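Local structure of putative triphosphoribosyl-dephospho-coA synthase (Archaeoglobus fulgidus DSM 4304, 3H9P) at residues I36-K45 / T90-A101; H57-I68 / D234-L242. The protein has no established function but may bind ATP and act as a triphosphoribosyl-dephospho-CoA synthase. All coordinates share one frame; numbering follows the deposited sequence.

Interaction 1 of 2, residues I36-K45 / T90-A101; sequences IGEGVLRAVK and TDFRDSLSVLEA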
loop_
_atom_site.group_PDB
_atom_site.type_symbol
_atom_site.label_atom_id
_atom_site.label_comp_id
_atom_site.label_asym_id
_atom_site.label_seq_id
_atom_site.Cartn_x
_atom_site.Cartn_y
_atom_site.Cartn_z
ATOM N N ILE A 36 -9.412 21.891 0.614
ATOM C CA ILE A 36 -9.553 20.481 0.213
ATOM C C ILE A 36 -9.596 19.508 1.415
ATOM O O ILE A 36 -10.585 18.801 1.596
ATOM C CB ILE A 36 -8.515 20.012 -0.848
ATOM C CG1 ILE A 36 -8.514 20.911 -2.101
ATOM C CG2 ILE A 36 -8.722 18.483 -1.221
ATOM C CD1 ILE A 36 -9.824 21.119 -2.747
ATOM N N GLY A 37 -8.507 19.477 2.190
ATOM C CA GLY A 37 -8.338 18.602 3.342
ATOM C C GLY A 37 -9.492 18.674 4.323
ATOM O O GLY A 37 -10.148 17.662 4.613
ATOM N N GLU A 38 -9.715 19.873 4.854
ATOM C CA GLU A 38 -10.823 20.139 5.761
ATOM C C GLU A 38 -12.133 19.663 5.172
ATOM O O GLU A 38 -12.954 19.087 5.880
ATOM C CB GLU A 38 -10.949 21.644 6.039
ATOM C CG GLU A 38 -10.267 22.096 7.279
ATOM C CD GLU A 38 -10.396 21.075 8.403
ATOM O OE1 GLU A 38 -11.537 20.877 8.902
ATOM O OE2 GLU A 38 -9.354 20.465 8.759
ATOM N N GLY A 39 -12.313 19.928 3.885
ATOM C CA GLY A 39 -13.505 19.524 3.156
ATOM C C GLY A 39 -13.776 18.032 3.185
ATOM O O GLY A 39 -14.910 17.593 3.476
ATOM N N VAL A 40 -12.732 17.250 2.900
ATOM C CA VAL A 40 -12.854 15.788 2.879
ATOM C C VAL A 40 -13.186 15.349 4.280
ATOM O O VAL A 40 -14.124 14.603 4.466
ATOM C CB VAL A 40 -11.550 15.093 2.393
ATOM C CG1 VAL A 40 -11.648 13.542 2.451
ATOM C CG2 VAL A 40 -11.167 15.580 1.005
ATOM N N LEU A 41 -12.483 15.900 5.263
ATOM C CA LEU A 41 -12.695 15.546 6.663
ATOM C C LEU A 41 -14.099 15.865 7.211
ATOM O O LEU A 41 -14.698 15.053 7.923
ATOM C CB LEU A 41 -11.585 16.147 7.545
ATOM C CG LEU A 41 -11.670 15.932 9.061
ATOM C CD1 LEU A 41 -11.460 14.480 9.427
ATOM C CD2 LEU A 41 -10.674 16.814 9.837
ATOM N N ARG A 42 -14.617 17.041 6.859
ATOM C CA ARG A 42 -15.977 17.444 7.193
ATOM C C ARG A 42 -16.987 16.550 6.492
ATOM O O ARG A 42 -17.932 16.046 7.129
ATOM C CB ARG A 42 -16.200 18.907 6.820
ATOM C CG ARG A 42 -15.937 19.846 8.023
ATOM C CD ARG A 42 -15.226 21.163 7.682
ATOM N NE ARG A 42 -14.780 21.837 8.899
ATOM C CZ ARG A 42 -15.488 22.747 9.580
ATOM N NH1 ARG A 42 -16.694 23.120 9.166
ATOM N NH2 ARG A 42 -14.979 23.293 10.686
ATOM N N ALA A 43 -16.788 16.326 5.201
ATOM C CA ALA A 43 -17.692 15.459 4.458
ATOM C C ALA A 43 -17.788 14.123 5.149
ATOM O O ALA A 43 -18.879 13.595 5.326
ATOM C CB ALA A 43 -17.251 15.290 2.975
ATOM N N VAL A 44 -16.641 13.591 5.555
ATOM C CA VAL A 44 -16.610 12.266 6.163
ATOM C C VAL A 44 -17.302 12.269 7.510
ATOM O O VAL A 44 -18.114 11.390 7.794
ATOM C CB VAL A 44 -15.151 11.707 6.299
ATOM C CG1 VAL A 44 -15.128 10.450 7.155
ATOM C CG2 VAL A 44 -14.562 11.438 4.939
ATOM N N LYS A 45 -16.963 13.240 8.359
ATOM C CA LYS A 45 -17.617 13.319 9.659
ATOM C C LYS A 45 -19.123 13.493 9.457
ATOM O O LYS A 45 -19.925 12.858 10.137
ATOM C CB LYS A 45 -17.040 14.449 10.490
ATOM C CG LYS A 45 -15.627 14.194 10.987
ATOM C CD LYS A 45 -15.163 15.341 11.871
ATOM C CE LYS A 45 -13.747 15.154 12.338
ATOM N NZ LYS A 45 -13.452 16.051 13.493
ATOM N N THR A 90 -2.188 22.818 -2.516
ATOM C CA THR A 90 -2.546 22.432 -1.145
ATOM C C THR A 90 -1.266 22.459 -0.329
ATOM O O THR A 90 -0.206 22.687 -0.886
ATOM C CB THR A 90 -3.128 20.999 -1.062
ATOM O OG1 THR A 90 -2.223 20.085 -1.704
ATOM C CG2 THR A 90 -4.515 20.940 -1.716
ATOM N N ASP A 91 -1.353 22.257 0.981
ATOM C CA ASP A 91 -0.138 22.079 1.798
ATOM C C ASP A 91 -0.256 20.795 2.655
ATOM O O ASP A 91 -1.201 20.001 2.458
ATOM C CB ASP A 91 0.151 23.329 2.625
ATOM C CG ASP A 91 -0.853 23.540 3.713
ATOM O OD1 ASP A 91 -1.720 22.662 3.903
ATOM O OD2 ASP A 91 -0.794 24.594 4.381
ATOM N N PHE A 92 0.677 20.596 3.586
ATOM C CA PHE A 92 0.775 19.327 4.338
ATOM C C PHE A 92 -0.396 19.147 5.282
ATOM O O PHE A 92 -0.800 18.023 5.579
ATOM C CB PHE A 92 2.117 19.173 5.088
ATOM C CG PHE A 92 2.248 20.061 6.309
ATOM C CD1 PHE A 92 2.920 21.262 6.231
ATOM C CD2 PHE A 92 1.704 19.687 7.530
ATOM C CE1 PHE A 92 3.059 22.094 7.362
ATOM C CE2 PHE A 92 1.830 20.498 8.645
ATOM C CZ PHE A 92 2.511 21.708 8.564
ATOM N N ARG A 93 -0.977 20.254 5.725
ATOM C CA ARG A 93 -2.160 20.178 6.557
ATOM C C ARG A 93 -3.324 19.536 5.816
ATOM O O ARG A 93 -4.141 18.851 6.435
ATOM C CB ARG A 93 -2.544 21.544 7.061
ATOM C CG ARG A 93 -1.461 22.190 7.894
ATOM C CD ARG A 93 -2.054 23.229 8.778
ATOM N NE ARG A 93 -1.155 23.540 9.887
ATOM C CZ ARG A 93 -1.440 24.408 10.850
ATOM N NH1 ARG A 93 -2.607 25.062 10.830
ATOM N NH2 ARG A 93 -0.563 24.619 11.823
ATOM N N ASP A 94 -3.391 19.707 4.500
ATOM C CA ASP A 94 -4.446 19.021 3.730
ATOM C C ASP A 94 -4.261 17.510 3.735
ATOM O O ASP A 94 -5.215 16.744 3.851
ATOM C CB ASP A 94 -4.491 19.526 2.291
ATOM C CG ASP A 94 -4.958 20.951 2.209
ATOM O OD1 ASP A 94 -6.168 21.148 2.514
ATOM O OD2 ASP A 94 -4.116 21.863 1.893
ATOM N N SER A 95 -3.014 17.094 3.601
ATOM C CA SER A 95 -2.637 15.690 3.738
ATOM C C SER A 95 -3.015 15.090 5.073
ATOM O O SER A 95 -3.552 13.991 5.124
ATOM C CB SER A 95 -1.135 15.574 3.553
ATOM O OG SER A 95 -0.869 15.681 2.185
ATOM N N LEU A 96 -2.737 15.842 6.136
ATOM C CA LEU A 96 -3.013 15.437 7.508
ATOM C C LEU A 96 -4.531 15.294 7.754
ATOM O O LEU A 96 -4.980 14.306 8.335
ATOM C CB LEU A 96 -2.373 16.449 8.501
ATOM C CG LEU A 96 -0.842 16.441 8.625
ATOM C CD1 LEU A 96 -0.285 17.516 9.601
ATOM C CD2 LEU A 96 -0.334 15.063 9.055
ATOM N N SER A 97 -5.308 16.289 7.317
ATOM C CA SER A 97 -6.760 16.187 7.330
ATOM C C SER A 97 -7.233 14.983 6.523
ATOM O O SER A 97 -8.079 14.218 6.978
ATOM C CB SER A 97 -7.386 17.430 6.731
ATOM O OG SER A 97 -7.188 18.520 7.590
ATOM N N VAL A 98 -6.676 14.796 5.339
ATOM C CA VAL A 98 -7.130 13.672 4.565
ATOM C C VAL A 98 -6.837 12.347 5.289
ATOM O O VAL A 98 -7.708 11.466 5.339
ATOM C CB VAL A 98 -6.581 13.709 3.136
ATOM C CG1 VAL A 98 -6.813 12.388 2.409
ATOM C CG2 VAL A 98 -7.254 14.845 2.367
ATOM N N LEU A 99 -5.631 12.231 5.853
ATOM C CA LEU A 99 -5.224 11.071 6.632
ATOM C C LEU A 99 -6.121 10.803 7.857
ATOM O O LEU A 99 -6.571 9.674 8.078
ATOM C CB LEU A 99 -3.746 11.205 7.033
ATOM C CG LEU A 99 -3.058 10.009 7.697
ATOM C CD1 LEU A 99 -3.334 8.697 6.938
ATOM C CD2 LEU A 99 -1.559 10.252 7.765
ATOM N N GLU A 100 -6.407 11.840 8.634
ATOM C CA GLU A 100 -7.405 11.739 9.689
ATOM C C GLU A 100 -8.799 11.328 9.180
ATOM O O GLU A 100 -9.480 10.539 9.815
ATOM C CB GLU A 100 -7.493 13.050 10.457
ATOM C CG GLU A 100 -8.482 12.990 11.613
ATOM C CD GLU A 100 -8.710 14.324 12.253
ATOM O OE1 GLU A 100 -7.855 15.226 12.045
ATOM O OE2 GLU A 100 -9.733 14.475 12.974
ATOM N N ALA A 101 -9.209 11.828 8.013
ATOM C CA ALA A 101 -10.504 11.434 7.429
ATOM C C ALA A 101 -10.547 9.935 7.090
ATOM O O ALA A 101 -11.585 9.257 7.272
ATOM C CB ALA A 101 -10.844 12.299 6.168
HETATM O O HOH W 1 -6.816 21.242 5.264
HETATM O O HOH W 2 -10.305 16.947 13.517
#

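Interaction 2 of 2, residues H57-I68 / D234-L242; sequences HFGAFLLLVPLI and DLTASSIFL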
loop_
_atom_site.group_PDB
_atom_site.type_symbol
_atom_site.label_atom_id
_atom_site.label_comp_id
_atom_site.label_asym_id
_atom_site.label_seq_id
_atom_site.Cartn_x
_atom_site.Cartn_y
_atom_site.Cartn_z
ATOM N N HIS A 57 -17.963 5.669 2.201
ATOM C CA HIS A 57 -17.455 5.966 0.835
ATOM C C HIS A 57 -16.448 7.124 0.868
ATOM O O HIS A 57 -16.658 8.203 0.269
ATOM C CB HIS A 57 -18.589 6.241 -0.170
ATOM C CG HIS A 57 -19.735 5.273 -0.089
ATOM N ND1 HIS A 57 -20.937 5.589 0.511
ATOM C CD2 HIS A 57 -19.871 4.011 -0.559
ATOM C CE1 HIS A 57 -21.762 4.563 0.412
ATOM N NE2 HIS A 57 -21.141 3.590 -0.230
ATOM N N PHE A 58 -15.372 6.895 1.614
ATOM C CA PHE A 58 -14.320 7.883 1.810
ATOM C C PHE A 58 -13.745 8.356 0.472
ATOM O O PHE A 58 -13.448 9.549 0.290
ATOM C CB PHE A 58 -13.209 7.271 2.700
ATOM C CG PHE A 58 -11.910 7.991 2.617
ATOM C CD1 PHE A 58 -11.663 9.092 3.428
ATOM C CD2 PHE A 58 -10.942 7.586 1.692
ATOM C CE1 PHE A 58 -10.463 9.782 3.340
ATOM C CE2 PHE A 58 -9.753 8.265 1.580
ATOM C CZ PHE A 58 -9.504 9.381 2.415
ATOM N N GLY A 59 -13.594 7.412 -0.462
ATOM C CA GLY A 59 -12.970 7.659 -1.758
ATOM C C GLY A 59 -13.812 8.564 -2.612
ATOM O O GLY A 59 -13.289 9.422 -3.318
ATOM N N ALA A 60 -15.135 8.393 -2.532
ATOM C CA ALA A 60 -16.033 9.295 -3.244
ATOM C C ALA A 60 -15.737 10.749 -2.844
ATOM O O ALA A 60 -15.546 11.613 -3.732
ATOM C CB ALA A 60 -17.458 8.924 -3.015
ATOM N N PHE A 61 -15.623 11.004 -1.530
ATOM C CA PHE A 61 -15.309 12.375 -1.018
ATOM C C PHE A 61 -13.952 12.917 -1.376
ATOM O O PHE A 61 -13.764 14.145 -1.637
ATOM C CB PHE A 61 -15.463 12.416 0.506
ATOM C CG PHE A 61 -16.870 12.134 0.977
ATOM C CD1 PHE A 61 -17.972 12.643 0.275
ATOM C CD2 PHE A 61 -17.087 11.439 2.137
ATOM C CE1 PHE A 61 -19.247 12.449 0.710
ATOM C CE2 PHE A 61 -18.381 11.224 2.599
ATOM C CZ PHE A 61 -19.470 11.734 1.864
ATOM N N LEU A 62 -12.975 12.016 -1.374
ATOM C CA LEU A 62 -11.618 12.409 -1.748
ATOM C C LEU A 62 -11.568 12.772 -3.246
ATOM O O LEU A 62 -10.764 13.598 -3.664
ATOM C CB LEU A 62 -10.625 11.296 -1.400
ATOM C CG LEU A 62 -9.140 11.471 -1.678
ATOM C CD1 LEU A 62 -8.539 12.765 -1.052
ATOM C CD2 LEU A 62 -8.379 10.192 -1.232
ATOM N N LEU A 63 -12.413 12.118 -4.035
ATOM C CA LEU A 63 -12.562 12.433 -5.446
ATOM C C LEU A 63 -13.378 13.721 -5.632
ATOM O O LEU A 63 -12.977 14.629 -6.400
ATOM C CB LEU A 63 -13.219 11.278 -6.228
ATOM C CG LEU A 63 -12.423 10.003 -6.563
ATOM C CD1 LEU A 63 -13.324 8.880 -7.112
ATOM C CD2 LEU A 63 -11.276 10.318 -7.573
ATOM N N LEU A 64 -14.486 13.834 -4.919
ATOM C CA LEU A 64 -15.432 14.938 -5.204
ATOM C C LEU A 64 -15.052 16.275 -4.645
ATOM O O LEU A 64 -15.261 17.275 -5.285
ATOM C CB LEU A 64 -16.837 14.595 -4.720
ATOM C CG LEU A 64 -17.554 13.516 -5.543
ATOM C CD1 LEU A 64 -18.685 12.969 -4.647
ATOM C CD2 LEU A 64 -18.109 14.050 -6.871
ATOM N N VAL A 65 -14.475 16.300 -3.449
ATOM C CA VAL A 65 -14.150 17.563 -2.842
ATOM C C VAL A 65 -13.222 18.434 -3.716
ATOM O O VAL A 65 -13.451 19.642 -3.850
ATOM C CB VAL A 65 -13.677 17.333 -1.359
ATOM C CG1 VAL A 65 -13.047 18.536 -0.787
ATOM C CG2 VAL A 65 -14.869 16.876 -0.521
ATOM N N PRO A 66 -12.174 17.849 -4.323
ATOM C CA PRO A 66 -11.357 18.733 -5.182
ATOM C C PRO A 66 -12.094 19.277 -6.410
ATOM O O PRO A 66 -11.805 20.407 -6.819
ATOM C CB PRO A 66 -10.214 17.827 -5.641
ATOM C CG PRO A 66 -10.107 16.824 -4.614
ATOM C CD PRO A 66 -11.523 16.543 -4.158
ATOM N N LEU A 67 -13.015 18.485 -6.983
ATOM C CA LEU A 67 -13.822 18.972 -8.096
ATOM C C LEU A 67 -14.802 20.029 -7.633
ATOM O O LEU A 67 -14.987 21.013 -8.313
ATOM C CB LEU A 67 -14.584 17.839 -8.799
ATOM C CG LEU A 67 -13.725 16.654 -9.258
ATOM C CD1 LEU A 67 -14.608 15.454 -9.620
ATOM C CD2 LEU A 67 -12.704 17.023 -10.317
ATOM N N ILE A 68 -15.413 19.825 -6.460
ATOM C CA ILE A 68 -16.329 20.806 -5.935
ATOM C C ILE A 68 -15.629 22.131 -5.577
ATOM O O ILE A 68 -16.210 23.203 -5.680
ATOM C CB ILE A 68 -17.168 20.243 -4.792
ATOM C CG1 ILE A 68 -18.049 19.097 -5.373
ATOM C CG2 ILE A 68 -18.044 21.391 -4.166
ATOM C CD1 ILE A 68 -18.702 18.131 -4.371
ATOM N N ASP A 234 -17.125 4.849 -6.378
ATOM C CA ASP A 234 -16.511 6.177 -6.173
ATOM C C ASP A 234 -16.318 6.891 -7.509
ATOM O O ASP A 234 -16.761 8.037 -7.667
ATOM C CB ASP A 234 -15.171 6.093 -5.398
ATOM C CG ASP A 234 -15.363 5.651 -3.919
ATOM O OD1 ASP A 234 -16.492 5.791 -3.413
ATOM O OD2 ASP A 234 -14.403 5.183 -3.241
ATOM N N LEU A 235 -15.705 6.202 -8.488
ATOM C CA LEU A 235 -15.388 6.803 -9.785
ATOM C C LEU A 235 -16.638 7.039 -10.605
ATOM O O LEU A 235 -16.688 7.926 -11.474
ATOM C CB LEU A 235 -14.418 5.909 -10.554
ATOM C CG LEU A 235 -12.985 5.912 -9.997
ATOM C CD1 LEU A 235 -12.225 4.625 -10.365
ATOM C CD2 LEU A 235 -12.194 7.125 -10.462
ATOM N N THR A 236 -17.672 6.258 -10.339
ATOM C CA THR A 236 -18.913 6.461 -11.053
ATOM C C THR A 236 -19.521 7.809 -10.603
ATOM O O THR A 236 -20.065 8.565 -11.400
ATOM C CB THR A 236 -19.826 5.274 -10.793
ATOM O OG1 THR A 236 -19.179 4.137 -11.341
ATOM C CG2 THR A 236 -21.232 5.442 -11.442
ATOM N N ALA A 237 -19.370 8.111 -9.327
ATOM C CA ALA A 237 -19.918 9.322 -8.757
ATOM C C ALA A 237 -19.168 10.530 -9.236
ATOM O O ALA A 237 -19.779 11.547 -9.516
ATOM C CB ALA A 237 -19.885 9.254 -7.204
ATOM N N SER A 238 -17.848 10.458 -9.294
ATOM C CA SER A 238 -17.104 11.632 -9.728
ATOM C C SER A 238 -17.395 11.916 -11.224
ATOM O O SER A 238 -17.444 13.080 -11.633
ATOM C CB SER A 238 -15.612 11.470 -9.451
ATOM O OG SER A 238 -15.078 10.389 -10.173
ATOM N N SER A 239 -17.570 10.839 -12.015
ATOM C CA SER A 239 -17.969 10.938 -13.422
ATOM C C SER A 239 -19.349 11.611 -13.603
ATOM O O SER A 239 -19.516 12.382 -14.537
ATOM C CB SER A 239 -18.028 9.546 -14.081
ATOM O OG SER A 239 -16.752 9.006 -14.236
ATOM N N ILE A 240 -20.321 11.256 -12.744
ATOM C CA ILE A 240 -21.639 11.869 -12.741
ATOM C C ILE A 240 -21.502 13.362 -12.490
ATOM O O ILE A 240 -22.081 14.162 -13.193
ATOM C CB ILE A 240 -22.601 11.242 -11.667
ATOM C CG1 ILE A 240 -22.988 9.798 -12.021
ATOM C CG2 ILE A 240 -23.909 12.064 -11.553
ATOM C CD1 ILE A 240 -23.684 9.026 -10.888
ATOM N N PHE A 241 -20.709 13.726 -11.485
ATOM C CA PHE A 241 -20.481 15.116 -11.185
ATOM C C PHE A 241 -19.944 15.872 -12.399
ATOM O O PHE A 241 -20.454 16.917 -12.742
ATOM C CB PHE A 241 -19.597 15.370 -9.951
ATOM C CG PHE A 241 -19.442 16.871 -9.650
ATOM C CD1 PHE A 241 -20.461 17.581 -9.029
ATOM C CD2 PHE A 241 -18.341 17.582 -10.113
ATOM C CE1 PHE A 241 -20.372 18.973 -8.815
ATOM C CE2 PHE A 241 -18.229 18.975 -9.905
ATOM C CZ PHE A 241 -19.256 19.672 -9.261
ATOM N N LEU A 242 -18.901 15.363 -13.030
ATOM C CA LEU A 242 -18.416 16.027 -14.255
ATOM C C LEU A 242 -19.459 16.100 -15.367
ATOM O O LEU A 242 -19.621 17.155 -15.995
ATOM C CB LEU A 242 -17.111 15.405 -14.761
ATOM C CG LEU A 242 -15.968 15.572 -13.752
ATOM C CD1 LEU A 242 -14.679 14.821 -14.146
ATOM C CD2 LEU A 242 -15.692 17.075 -13.518
HETATM O O HOH W 3 -14.760 4.638 -0.427
#

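Interaction 1 of 2, residues I36-K45 / T90-A101
Asp94 and Gly37 meet where two helices start side by side. From its CB, 4.0 Å from Gly37 N, the Asp94 side chain bends back beside its own backbone N (chi1 -68°), and the carboxylate divides its oxygens between the two helix starts. Asp94 OD1 accepts from Gly37 N at 2.9 Å, met on its anti side and 22° out of the carboxylate plane, and it also accepts from a water that takes a weak bond from Glu38 N. Asp94 OD2 turns its anti lone pair to Asp91 N; with the weak return bond from Asp94 N to Asp91 OD1 this makes a capping box for helix 92-105. With a leucine in place of Asp94, Gly37 N and Asp91 N would probably both lose their carboxylate acceptor and the capping box would be broken.

The helices run nearly parallel, the segment axes 13° apart and only 7.5 Å from each other. Small residues suit such a close approach: a CB on Gly37 would collide with Asp94 CA, and Ser97 CB already lies 3.4 Å from Gly37 C. Ser97 OG donates to Glu38 OE2 at 3.1 Å. Ala101 CB then fits among Val40, Leu41 and Val44. Leu41 sends CD1 to within 3.8 Å of Ala101 N, and both its methyls lie against the carboxylate end of Glu100, the two side chains crossing at a slant. Farther out Lys45 NZ stands 4.1 Å from Glu100 OE2, beyond a salt bridge, and a water joins these two atoms.

Interaction 2 of 2, residues H57-I68 / D234-L242
Near the centre of this all-helical fold, helix 58-68 and the C-terminal helix 230-246 pack side by side, with Asp234 set against the first turn of the former. The carboxylate lies over the start of that helix, where amide N-H groups have no earlier turn to bond to. A water accepts from Gly59 N and donates to Asp234 OD2 at 2.9 Å; Ala60 N lies 3.1 Å from Asp234 OD1. The acid suits this place because its acceptor oxygens face the first turn, one of them linked through the water to Gly59 N, and Gly59 suits its own, because a CB there would run into Asp234 OD2.

Beyond Asp234 the contact turns apolar. Leu63 CD1 reaches Leu235 CD2 at 3.9 Å and also touches the Asp234 carbonyl. Ser238 is small enough to let Leu63 and Leu67 approach its CB, its OG bonding to Ser157 OG. With CG anti to the backbone N (chi1 -178°), Phe241 carries its ring across to Leu67 and Ile68. Ile68 CG1 sits over one ring face, offset toward the rim, and Leu64 CD2 comes within 3.7 Å of Phe241 CB. The segment axes cross at -27°, 8.6 Å apart at closest, in the manner of a buried, roughly parallel helix pair of an all-alpha domain.

From the N terminus the chain passes through helix 36-46, then helix 58-68, and comes back in helix 92-105 to close interaction 1 across a loop of 44 residues. Interaction 2 starts inside that loop and waits for helix 230-246, 165 residues later, so the two closures cross and neither nests in the other. Helix 58-68 is the shared element. Its Phe61 and Val65 pack on helix 36-46 and its Phe58 on Ala101 of helix 92-105, while another part of its surface receives the C-terminal helix. The early helices are thereby tied to the last one, from a partly exposed pair to the centre of the chain.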